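Local coordinates for dUTPase (Streptococcus mutans, PDB 3H6X), which probably hydrolyses dUTP to dUMP and diphosphate, as a homotrimer of the jelly-roll dUTPase family, at residues B[5-10]-B[122-127]. Sequence-based numbering, arbitrary orientation.
Sequences RGFELI and GVFMPF
The F124 ring carries the aliphatic chain of R5 over one face and meets the F7 ring with its own edge. R5 CG stands 4.3 Å above the F124 ring plane, displaced from the ring centre, and R5 CD lies 3.9 Å from F124 CG. F124 CZ lies over one face of F7, and F7 CE2 sits at the F124 ring edge, near its plane: an offset edge-to-face pair with centroids 5.4 Å apart and planes at 61°. The closest approach is 3.7 Å, between F7 CE2 and F124 CE2. Between R5 and F7 in sequence, G6 brings its backbone N to 4.1 Å from F124 CZ, oblique to the ring. No hydrogen bond crosses; the contact is apolar and largely buried. It joins two sheets of the jelly-roll: 6-9 pairs antiparallel with 52-55, while 118-126 runs between 30-33 and 60-66. L62 of strand 60-66 touches both F7 and F124, and M56 also packs on F124. The R5 and F124 side chains run past each other from opposite ends, R5 bending about CG-CD (chi3 66°) to lift NE away from the ring plane. The guanidinium, 58° from the ring plane, is held by a salt bridge from NH2 to E60 OE2 and by a hydrogen bond from NH1 to L129 O of the second subunit. I130 of that subunit, which R5 and F124 also reach by backbone hydrogen bonds, packs on F124.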
ATOM      1  N   ARG B   5      13.001  16.938   7.449  1.00  8.36           N
ATOM      2  CA  ARG B   5      12.871  15.795   6.536  1.00  6.36           C
ATOM      3  C   ARG B   5      12.944  16.290   5.095  1.00  6.84           C
ATOM      4  O   ARG B   5      12.676  17.461   4.830  1.00  6.99           O
ATOM      5  CB  ARG B   5      11.562  15.041   6.780  1.00  6.43           C
ATOM      6  CG  ARG B   5      10.318  15.852   6.348  1.00  6.38           C
ATOM      7  CD  ARG B   5       9.030  15.229   6.928  1.00  5.90           C
ATOM      8  NE  ARG B   5       8.985  15.325   8.391  1.00  6.59           N
ATOM      9  CZ  ARG B   5       8.535  16.390   9.050  1.00  8.37           C
ATOM     10  NH1 ARG B   5       8.083  17.450   8.385  1.00  8.35           N
ATOM     11  NH2 ARG B   5       8.524  16.388  10.371  1.00  8.14           N
ATOM     12  N   GLY B   6      13.348  15.420   4.169  1.00  6.55           N
ATOM     13  CA  GLY B   6      13.409  15.835   2.778  1.00  7.27           C
ATOM     14  C   GLY B   6      14.257  14.898   1.926  1.00  7.41           C
ATOM     15  O   GLY B   6      14.616  13.791   2.367  1.00  6.20           O
ATOM     16  N   PHE B   7      14.554  15.347   0.704  1.00  5.22           N
ATOM     17  CA  PHE B   7      15.343  14.573  -0.258  1.00  4.76           C
ATOM     18  C   PHE B   7      16.631  15.282  -0.604  1.00  7.86           C
ATOM     19  O   PHE B   7      16.706  16.518  -0.631  1.00  8.22           O
ATOM     20  CB  PHE B   7      14.564  14.388  -1.572  1.00  5.70           C
ATOM     21  CG  PHE B   7      13.273  13.654  -1.405  1.00  6.32           C
ATOM     22  CD1 PHE B   7      13.260  12.271  -1.376  1.00  5.69           C
ATOM     23  CD2 PHE B   7      12.073  14.341  -1.254  1.00  6.30           C
ATOM     24  CE1 PHE B   7      12.049  11.574  -1.211  1.00  6.75           C
ATOM     25  CE2 PHE B   7      10.878  13.655  -1.089  1.00  7.41           C
ATOM     26  CZ  PHE B   7      10.869  12.268  -1.077  1.00  6.63           C
ATOM     27  N   GLU B   8      17.638  14.474  -0.916  1.00  5.48           N
ATOM     28  CA  GLU B   8      18.904  14.984  -1.432  1.00  6.40           C
ATOM     29  C   GLU B   8      19.327  14.096  -2.584  1.00  6.32           C
ATOM     30  O   GLU B   8      19.016  12.908  -2.609  1.00  5.99           O
ATOM     31  CB  GLU B   8      19.976  14.949  -0.346  1.00  8.10           C
ATOM     32  CG  GLU B   8      19.740  15.982   0.777  1.00 10.36           C
ATOM     33  CD  GLU B   8      20.667  15.781   1.951  1.00 12.96           C
ATOM     34  OE1 GLU B   8      21.320  14.720   2.032  1.00 12.37           O
ATOM     35  OE2 GLU B   8      20.730  16.704   2.802  1.00 13.76           O
ATOM     36  N   LEU B   9      20.022  14.672  -3.560  1.00  6.81           N
ATOM     37  CA  LEU B   9      20.649  13.842  -4.587  1.00  7.83           C
ATOM     38  C   LEU B   9      21.735  12.965  -3.976  1.00  7.58           C
ATOM     39  O   LEU B   9      22.503  13.417  -3.106  1.00  8.34           O
ATOM     40  CB  LEU B   9      21.309  14.730  -5.646  1.00  7.65           C
ATOM     41  CG  LEU B   9      20.374  15.570  -6.505  1.00 10.53           C
ATOM     42  CD1 LEU B   9      21.164  16.450  -7.463  1.00 12.13           C
ATOM     43  CD2 LEU B   9      19.412  14.661  -7.278  1.00 12.45           C
ATOM     44  N   ILE B  10      21.827  11.721  -4.430  1.00  6.78           N
ATOM     45  CA  ILE B  10      22.971  10.901  -4.026  1.00  6.77           C
ATOM     46  C   ILE B  10      24.188  11.406  -4.793  1.00  9.25           C
ATOM     47  O   ILE B  10      24.050  12.134  -5.765  1.00  9.20           O
ATOM     48  CB  ILE B  10      22.745   9.395  -4.302  1.00  7.85           C
ATOM     49  CG1 ILE B  10      22.542   9.142  -5.802  1.00  8.78           C
ATOM     50  CG2 ILE B  10      21.557   8.887  -3.506  1.00  9.96           C
ATOM     51  CD1 ILE B  10      22.520   7.669  -6.183  1.00  9.71           C
ATOM     52  N   GLY B 122       6.136   9.716  -3.065  1.00  5.92           N
ATOM     53  CA  GLY B 122       6.572   9.455  -1.705  1.00  5.73           C
ATOM     54  C   GLY B 122       5.808  10.313  -0.703  1.00  6.76           C
ATOM     55  O   GLY B 122       5.651  11.517  -0.901  1.00  7.28           O
ATOM     56  N   VAL B 123       5.347   9.686   0.377  1.00  5.44           N
ATOM     57  CA  VAL B 123       4.617  10.380   1.434  1.00  4.58           C
ATOM     58  C   VAL B 123       5.316  10.144   2.775  1.00  5.58           C
ATOM     59  O   VAL B 123       5.593   9.005   3.137  1.00  6.55           O
ATOM     60  CB  VAL B 123       3.157   9.883   1.533  1.00  4.36           C
ATOM     61  CG1 VAL B 123       2.397  10.687   2.595  1.00  6.09           C
ATOM     62  CG2 VAL B 123       2.452   9.974   0.168  1.00  5.46           C
ATOM     63  N   PHE B 124       5.605  11.217   3.506  1.00  5.24           N
ATOM     64  CA  PHE B 124       6.219  11.114   4.831  1.00  5.45           C
ATOM     65  C   PHE B 124       5.137  11.055   5.898  1.00  5.60           C
ATOM     66  O   PHE B 124       4.200  11.864   5.855  1.00  6.84           O
ATOM     67  CB  PHE B 124       7.066  12.361   5.104  1.00  5.45           C
ATOM     68  CG  PHE B 124       8.317  12.465   4.256  1.00  5.91           C
ATOM     69  CD1 PHE B 124       9.527  11.953   4.717  1.00  6.78           C
ATOM     70  CD2 PHE B 124       8.283  13.091   3.024  1.00  5.96           C
ATOM     71  CE1 PHE B 124      10.669  12.070   3.965  1.00  5.55           C
ATOM     72  CE2 PHE B 124       9.432  13.224   2.263  1.00  7.07           C
ATOM     73  CZ  PHE B 124      10.628  12.706   2.727  1.00  6.37           C
HETATM   74  N   MSE B 125       5.272  10.136   6.856  1.00  6.05           N
HETATM   75  CA  MSE B 125       4.220   9.934   7.864  1.00  6.19           C
HETATM   76  C   MSE B 125       4.851   9.519   9.195  1.00  5.98           C
HETATM   77  O   MSE B 125       5.969   9.021   9.213  1.00  6.66           O
HETATM   78  CB  MSE B 125       3.228   8.852   7.411  1.00  9.12           C
HETATM   79  CG  MSE B 125       2.525   9.186   6.106  1.00 11.36           C
HETATM   80 SE   MSE B 125       1.239   7.797   5.692  0.70 22.14          SE
HETATM   81  CE  MSE B 125      -0.245   8.402   6.669  1.00 29.21           C
ATOM     82  N   PRO B 126       4.116   9.708  10.301  1.00  7.17           N
ATOM     83  CA  PRO B 126       4.577   9.229  11.615  1.00  6.90           C
ATOM     84  C   PRO B 126       4.262   7.744  11.791  1.00  8.93           C
ATOM     85  O   PRO B 126       3.291   7.223  11.221  1.00  9.00           O
ATOM     86  CB  PRO B 126       3.712  10.031  12.598  1.00  9.40           C
ATOM     87  CG  PRO B 126       2.423  10.232  11.842  1.00  9.70           C
ATOM     88  CD  PRO B 126       2.843  10.452  10.398  1.00  9.02           C
ATOM     89  N   PHE B 127       5.084   7.058  12.570  1.00  5.87           N
ATOM     90  CA  PHE B 127       4.761   5.692  12.992  1.00  6.26           C
ATOM     91  C   PHE B 127       4.960   5.548  14.499  1.00  6.70           C
ATOM     92  O   PHE B 127       5.575   6.405  15.134  1.00  7.44           O
ATOM     93  CB  PHE B 127       5.585   4.645  12.235  1.00  6.24           C
ATOM     94  CG  PHE B 127       7.039   4.599  12.622  1.00  6.24           C
ATOM     95  CD1 PHE B 127       7.974   5.326  11.907  1.00  8.39           C
ATOM     96  CD2 PHE B 127       7.475   3.800  13.678  1.00  6.77           C
ATOM     97  CE1 PHE B 127       9.308   5.283  12.228  1.00  8.46           C
ATOM     98  CE2 PHE B 127       8.838   3.745  14.012  1.00 10.38           C
ATOM     99  CZ  PHE B 127       9.751   4.501  13.275  1.00  8.24           C
TER